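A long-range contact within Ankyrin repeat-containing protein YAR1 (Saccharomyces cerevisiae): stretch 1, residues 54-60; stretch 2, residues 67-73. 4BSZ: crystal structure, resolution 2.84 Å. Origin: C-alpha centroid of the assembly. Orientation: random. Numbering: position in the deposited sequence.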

# COMPACT_ATOMS: atom_id res chain seq x y z
N THR B 54 33.44 20.10 -33.27
CA THR B 54 33.57 21.42 -33.88
C THR B 54 33.86 22.52 -32.87
O THR B 54 33.93 22.27 -31.66
CB THR B 54 32.30 21.80 -34.65
OG1 THR B 54 31.26 22.14 -33.72
CG2 THR B 54 31.86 20.65 -35.54
N ALA B 55 34.04 23.75 -33.36
CA ALA B 55 34.28 24.90 -32.50
C ALA B 55 33.02 25.23 -31.71
O ALA B 55 33.09 25.74 -30.59
CB ALA B 55 34.72 26.10 -33.32
N LEU B 56 31.87 24.96 -32.31
CA LEU B 56 30.60 25.11 -31.62
C LEU B 56 30.60 24.25 -30.35
O LEU B 56 30.21 24.72 -29.29
CB LEU B 56 29.44 24.72 -32.54
CG LEU B 56 28.04 25.07 -32.03
CD1 LEU B 56 27.93 26.58 -31.79
CD2 LEU B 56 26.99 24.59 -33.01
N HIS B 57 31.05 23.00 -30.46
CA HIS B 57 31.21 22.13 -29.30
C HIS B 57 31.97 22.81 -28.17
O HIS B 57 31.49 22.89 -27.04
CB HIS B 57 31.95 20.85 -29.69
CG HIS B 57 31.08 19.80 -30.31
ND1 HIS B 57 30.94 19.65 -31.67
CD2 HIS B 57 30.32 18.83 -29.74
CE1 HIS B 57 30.13 18.64 -31.92
NE2 HIS B 57 29.74 18.12 -30.77
N MET B 58 33.17 23.28 -28.47
CA MET B 58 34.05 23.84 -27.45
C MET B 58 33.44 25.04 -26.74
O MET B 58 33.40 25.10 -25.51
CB MET B 58 35.38 24.21 -28.08
CG MET B 58 36.01 23.08 -28.87
SD MET B 58 36.68 21.81 -27.79
CE MET B 58 36.62 20.36 -28.84
N ALA B 59 32.96 26.01 -27.52
CA ALA B 59 32.36 27.21 -26.95
C ALA B 59 31.10 26.88 -26.16
O ALA B 59 30.79 27.52 -25.15
CB ALA B 59 32.07 28.23 -28.05
N ALA B 60 30.36 25.87 -26.63
CA ALA B 60 29.09 25.51 -26.01
C ALA B 60 29.29 24.85 -24.66
O ALA B 60 28.56 25.12 -23.70
CB ALA B 60 28.29 24.62 -26.94
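Stretch 2, residues 67-73: TVRYILE

Ankyrin repeats are built around pairs of helices that run in opposite senses, and YAR1 offers a compact example of two antiparallel helices packing through alanines and a leucine on one side and larger apolar side chains on the other. Stretch 2 is helical throughout, from T67 to E73, as part of a longer helix that extends beyond it in both directions. Its backbone torsions stay in the helical region, and i to i+4 hydrogen bonds link I71 N to T67 O (2.9 Å), L72 N to V68 O (3.1 Å) and E73 N to R69 O (2.8 Å). It lies nearly antiparallel to helix 55-60: the N-to-C directions differ by 160°, the signed crossing angle is -160°, and the axes approach to 9.3 Å. No hydrogen bond joins the two stretches, so the contact rests on apolar packing, with 300 Å² buried when both sides are summed.

Stretch 1 opens with T54 at the N-cap position, with an extended psi of 178° before the helix begins. It does not touch stretch 2. Its polar groups turn instead to the first helical turn, where T54 N donates to H57 ND1 at 3.0 Å, and T54 OG1 and H57 ND1 share a further hydrogen bond at 3.2 Å.

A55 is the first residue to meet the partner. Its CA-to-CB bond points toward stretch 2, and the terminal methyl of I71 lies against both its backbone and its side chain, with I71 CD1 3.8 Å from A55 O and 4.2 Å from A55 CB. I71, with chi1 m and chi2 t, also starts out toward stretch 1.

L56 reaches the contact differently. Its CA-to-CB bond points sideways, but with chi1 t and chi2 p the end of the side chain comes nearer, and L56 CD1 meets three residues: V68 CG1 at 4.1 Å, I71 CG2 at 4.3 Å and L72 CG at 4.1 Å. These partners span a little over one helical turn, and L56 has more area covered by stretch 2 than any other residue of stretch 1.

H57 and M58 make no contact across the pair; the M58 side chain leads away at its end. The helical periodicity then brings A59 round to the same side as A55, one turn later, its CB again directed toward stretch 2. Here the backbones come nearest in register, with A59 CA and V68 CA 5.7 Å apart. V68 CG2 lies 3.6 Å from A59 O and also 3.6 Å from A59 CB, so the methyl packs on main chain and side chain alike. A59 CB further approaches I71 CD1 at 4.0 Å and T67 CG2 at 4.2 Å.

A60 closes the stretch with a minor contact, its N 3.9 Å from V68 CG2. The antiparallel course shows at the extremes: L72 meets only L56, near the start of helix 55-60, and T67 meets only A59, near the end of the stretch, while V68 and I71 each touch residues on both turns.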

# COMPACT_ATOMS: atom_id res chain seq x y z
N THR B 67 30.86 34.12 -27.82
CA THR B 67 31.61 33.34 -28.79
C THR B 67 30.66 32.42 -29.56
O THR B 67 30.74 32.31 -30.79
CB THR B 67 32.67 32.50 -28.09
OG1 THR B 67 33.35 33.30 -27.11
CG2 THR B 67 33.65 31.95 -29.09
N VAL B 68 29.75 31.77 -28.83
CA VAL B 68 28.77 30.86 -29.44
C VAL B 68 27.88 31.57 -30.47
O VAL B 68 27.68 31.08 -31.57
CB VAL B 68 27.86 30.19 -28.38
CG1 VAL B 68 26.73 29.40 -29.06
CG2 VAL B 68 28.67 29.27 -27.46
N ARG B 69 27.35 32.72 -30.08
CA ARG B 69 26.50 33.49 -30.98
C ARG B 69 27.27 33.95 -32.22
O ARG B 69 26.73 33.93 -33.32
CB ARG B 69 25.91 34.69 -30.24
CG ARG B 69 25.02 35.56 -31.08
CD ARG B 69 24.57 36.74 -30.27
NE ARG B 69 23.83 36.33 -29.08
CZ ARG B 69 22.54 35.99 -29.09
NH1 ARG B 69 21.86 36.01 -30.23
NH2 ARG B 69 21.94 35.63 -27.96
N TYR B 70 28.52 34.33 -32.03
CA TYR B 70 29.35 34.74 -33.16
C TYR B 70 29.55 33.60 -34.14
O TYR B 70 29.38 33.76 -35.34
CB TYR B 70 30.71 35.26 -32.69
CG TYR B 70 31.67 35.51 -33.83
CD1 TYR B 70 31.64 36.70 -34.54
CD2 TYR B 70 32.61 34.55 -34.20
CE1 TYR B 70 32.52 36.93 -35.60
CE2 TYR B 70 33.49 34.78 -35.25
CZ TYR B 70 33.44 35.97 -35.95
OH TYR B 70 34.33 36.19 -36.99
N ILE B 71 29.96 32.46 -33.62
CA ILE B 71 30.16 31.28 -34.44
C ILE B 71 28.91 30.99 -35.26
O ILE B 71 28.98 30.73 -36.46
CB ILE B 71 30.53 30.06 -33.57
CG1 ILE B 71 31.89 30.29 -32.92
CG2 ILE B 71 30.53 28.80 -34.41
CD1 ILE B 71 32.29 29.25 -31.92
N LEU B 72 27.75 31.07 -34.62
CA LEU B 72 26.50 30.77 -35.29
C LEU B 72 26.15 31.82 -36.34
O LEU B 72 25.74 31.48 -37.45
CB LEU B 72 25.37 30.60 -34.28
CG LEU B 72 25.34 29.26 -33.54
CD1 LEU B 72 24.30 29.28 -32.43
CD2 LEU B 72 25.09 28.12 -34.51
N GLU B 73 26.30 33.09 -35.99
CA GLU B 73 26.02 34.18 -36.92
C GLU B 73 26.87 34.06 -38.19
O GLU B 73 26.36 34.11 -39.31
CB GLU B 73 26.26 35.53 -36.25
CG GLU B 73 25.16 35.96 -35.29
CD GLU B 73 25.53 37.20 -34.50
OE1 GLU B 73 26.70 37.65 -34.59
OE2 GLU B 73 24.65 37.73 -33.77